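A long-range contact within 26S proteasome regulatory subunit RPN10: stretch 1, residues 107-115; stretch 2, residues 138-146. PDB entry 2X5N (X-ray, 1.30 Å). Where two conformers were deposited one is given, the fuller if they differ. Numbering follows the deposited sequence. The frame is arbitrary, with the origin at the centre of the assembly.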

# COMPACT_ATOMS: atom_id res chain seq x y z
N GLN A 107 13.77 0.24 -1.26
CA GLN A 107 12.57 -0.50 -1.61
C GLN A 107 11.49 -0.32 -0.55
O GLN A 107 11.74 -0.48 0.64
CB GLN A 107 12.89 -1.98 -1.77
CG GLN A 107 13.97 -2.27 -2.83
CD GLN A 107 14.22 -3.75 -2.95
OE1 GLN A 107 13.40 -4.46 -3.49
NE2 GLN A 107 15.33 -4.23 -2.42
N ARG A 108 10.28 0.03 -1.02
CA ARG A 108 9.17 0.25 -0.10
C ARG A 108 7.88 -0.30 -0.70
O ARG A 108 7.64 -0.21 -1.90
CB ARG A 108 8.99 1.74 0.22
CG ARG A 108 7.81 2.06 1.17
CD ARG A 108 7.74 3.56 1.54
NE ARG A 108 8.88 3.90 2.37
CZ ARG A 108 8.98 3.67 3.67
NH1 ARG A 108 7.95 3.23 4.36
NH2 ARG A 108 10.13 3.89 4.27
N ILE A 109 7.03 -0.81 0.18
CA ILE A 109 5.66 -1.19 -0.13
C ILE A 109 4.72 -0.33 0.69
O ILE A 109 4.92 -0.16 1.89
CB ILE A 109 5.41 -2.69 0.22
CG1 ILE A 109 6.30 -3.55 -0.68
CG2 ILE A 109 3.93 -3.02 0.09
CD1 ILE A 109 6.30 -5.01 -0.30
N VAL A 110 3.67 0.22 0.06
CA VAL A 110 2.55 0.85 0.79
C VAL A 110 1.31 0.06 0.44
O VAL A 110 0.93 0.02 -0.72
CB VAL A 110 2.37 2.34 0.42
CG1 VAL A 110 1.17 2.91 1.15
CG2 VAL A 110 3.62 3.10 0.81
N ALA A 111 0.72 -0.62 1.42
CA ALA A 111 -0.40 -1.51 1.17
C ALA A 111 -1.63 -1.10 1.95
O ALA A 111 -1.56 -0.80 3.15
CB ALA A 111 -0.03 -2.95 1.57
N PHE A 112 -2.77 -1.15 1.28
CA PHE A 112 -4.06 -0.97 1.90
C PHE A 112 -4.66 -2.32 2.27
O PHE A 112 -4.63 -3.26 1.48
CB PHE A 112 -5.02 -0.29 0.93
CG PHE A 112 -4.69 1.13 0.61
CD1 PHE A 112 -5.36 2.17 1.23
CD2 PHE A 112 -3.71 1.44 -0.34
CE1 PHE A 112 -5.09 3.49 0.91
CE2 PHE A 112 -3.44 2.76 -0.66
CZ PHE A 112 -4.14 3.79 -0.04
N VAL A 113 -5.22 -2.41 3.48
CA VAL A 113 -5.92 -3.59 3.91
C VAL A 113 -7.29 -3.18 4.43
O VAL A 113 -7.41 -2.47 5.43
CB VAL A 113 -5.14 -4.31 5.03
CG1 VAL A 113 -5.97 -5.50 5.58
CG2 VAL A 113 -3.77 -4.78 4.52
N GLY A 114 -8.33 -3.62 3.72
CA GLY A 114 -9.72 -3.38 4.11
C GLY A 114 -10.49 -4.67 4.18
O GLY A 114 -11.73 -4.66 4.15
N SER A 115 -9.77 -5.76 4.37
CA SER A 115 -10.33 -7.10 4.34
C SER A 115 -9.57 -7.97 5.33
O SER A 115 -8.41 -7.72 5.64
CB SER A 115 -10.14 -7.70 2.95
OG SER A 115 -8.80 -7.54 2.57
N ILE A 138 7.81 -1.10 4.76
CA ILE A 138 6.40 -1.24 4.48
C ILE A 138 5.57 -0.33 5.37
O ILE A 138 5.83 -0.21 6.58
CB ILE A 138 5.95 -2.71 4.57
CG1 ILE A 138 4.45 -2.84 4.24
CG2 ILE A 138 6.30 -3.30 5.94
CD1 ILE A 138 4.04 -4.19 3.74
N ASP A 139 4.58 0.29 4.75
CA ASP A 139 3.51 1.00 5.43
C ASP A 139 2.20 0.30 5.11
O ASP A 139 1.96 -0.10 3.98
CB ASP A 139 3.44 2.45 4.96
CG ASP A 139 4.74 3.16 5.14
OD1 ASP A 139 5.31 3.06 6.24
OD2 ASP A 139 5.18 3.81 4.17
N ILE A 140 1.36 0.17 6.12
CA ILE A 140 0.04 -0.41 5.93
C ILE A 140 -1.01 0.60 6.35
O ILE A 140 -0.92 1.17 7.43
CB ILE A 140 -0.14 -1.68 6.75
CG1 ILE A 140 0.82 -2.77 6.24
CG2 ILE A 140 -1.57 -2.16 6.69
CD1 ILE A 140 0.83 -4.03 7.09
N ILE A 141 -2.00 0.80 5.48
CA ILE A 141 -3.17 1.64 5.77
C ILE A 141 -4.30 0.64 6.01
O ILE A 141 -4.73 -0.04 5.09
CB ILE A 141 -3.50 2.56 4.60
CG1 ILE A 141 -2.34 3.53 4.36
CG2 ILE A 141 -4.80 3.31 4.89
CD1 ILE A 141 -2.31 4.17 2.98
N HIS A 142 -4.73 0.54 7.27
CA HIS A 142 -5.70 -0.45 7.69
C HIS A 142 -7.04 0.24 7.94
O HIS A 142 -7.12 1.17 8.75
CB HIS A 142 -5.19 -1.13 8.96
CG HIS A 142 -5.93 -2.38 9.31
ND1 HIS A 142 -5.91 -2.91 10.58
CD2 HIS A 142 -6.68 -3.23 8.56
CE1 HIS A 142 -6.63 -4.03 10.60
NE2 HIS A 142 -7.11 -4.23 9.39
N ILE A 143 -8.07 -0.22 7.23
CA ILE A 143 -9.42 0.33 7.37
C ILE A 143 -10.43 -0.81 7.55
O ILE A 143 -10.12 -1.97 7.28
CB ILE A 143 -9.80 1.19 6.12
CG1 ILE A 143 -9.98 0.35 4.88
CG2 ILE A 143 -8.79 2.32 5.98
CD1 ILE A 143 -10.45 1.15 3.69
N GLY A 144 -11.62 -0.45 8.00
CA GLY A 144 -12.72 -1.39 8.07
C GLY A 144 -12.93 -1.94 9.46
O GLY A 144 -13.10 -1.18 10.41
N GLU A 145 -12.91 -3.26 9.55
CA GLU A 145 -12.90 -3.94 10.82
C GLU A 145 -11.48 -3.86 11.38
O GLU A 145 -10.50 -4.31 10.73
CB GLU A 145 -13.35 -5.39 10.62
CG GLU A 145 -14.79 -5.52 10.15
CD GLU A 145 -15.07 -4.90 8.78
OE1 GLU A 145 -16.12 -4.22 8.68
OE2 GLU A 145 -14.25 -5.10 7.81
N LEU A 146 -11.35 -3.26 12.55
CA LEU A 146 -10.05 -3.01 13.15
C LEU A 146 -9.96 -3.70 14.50
O LEU A 146 -8.89 -3.79 15.10
CB LEU A 146 -9.81 -1.51 13.32
CG LEU A 146 -9.88 -0.66 12.04
CD1 LEU A 146 -9.82 0.82 12.39
CD2 LEU A 146 -8.77 -1.04 11.08
O HOH W 1 -7.99 -6.77 8.41

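The most distinctive feature of this pairing is an ion pair laid diagonally across a pair of mostly apolar strands. R108 reaches across to D139, its NH1 lying 2.8 Å from OD2 of D139 in a salt bridge that is also a hydrogen bond. The carboxylate oxygen sits at the edge of the guanidinium, near its plane, where the N-H groups point. R108 is not the register partner of D139; that place belongs to V110, two residues further along the same strand. The CA-to-CB bond of R108 points sideways, and the long side chain, t at chi1 and chi2 and then turning at chi3 (m), brings the charge to its partner. Buried D139 thus has its charge answered, and its OD1 is hydrogen-bonded elsewhere in the structure.

Beneath this lies a textbook case of parallel β pairing. The strands run in the same direction, with axes inclined by 16° and 4.7 Å apart at closest approach, and five successive bridges join I109 to I138 through V113 to H142. Parallel strands cannot pair residue to residue as antiparallel strands do; instead, a residue of one strand bonds to the two neighbours of its partner. Here A111 does so opposite I140: its N donates to D139 O at 2.9 Å, and its O accepts from I141 N at 2.9 Å. The same alternation brings D139 N to I109 O (2.9 Å), V113 N to I141 O (2.9 Å) and I143 N to V113 O (3.0 Å). All five bonds are close to straight, with angles of 164° to 173° at hydrogen. Carbonyls also receive CA-H groups: I109 O, for example, lies 3.2 Å from CA of I138, and A111 O lies 3.2 Å from CA of I140. G114 extends the pattern beyond its strand, its CA 3.5 Å from I143 O.

Because side chains alternate along a strand, bridged residues send theirs to the same face. V110, F112, D139 and I141 share one face. There I141 CD1 lies over the F112 ring, 3.8 Å from its centroid and 26° off the normal, a CH-π contact in which a polarizable methyl meets the π cloud; the closest approach is 3.5 Å, from CD1 of I141 to CE1 of F112. The same methyl also packs against V110, with I141 CD1 4.1 Å from V110 CG1, so one isoleucine links two residues of the neighbouring strand.

The other face carries I109, A111, V113, I138, I140 and H142. I109 CG2 meets I138 CD1 at 3.8 Å, while V113 CG2 approaches I140 CG2 at 4.1 Å; the small side chain of A111 lies between I109 and V113 along this face. At the end of the row, the H142 ring turns its edge to the backbone, with CD2 3.3 Å from V113 O. A water connects H142 to S115, 2.9 Å from NE2 of H142 and donating to O of S115 at 3.0 Å, extending the association past the paired strands.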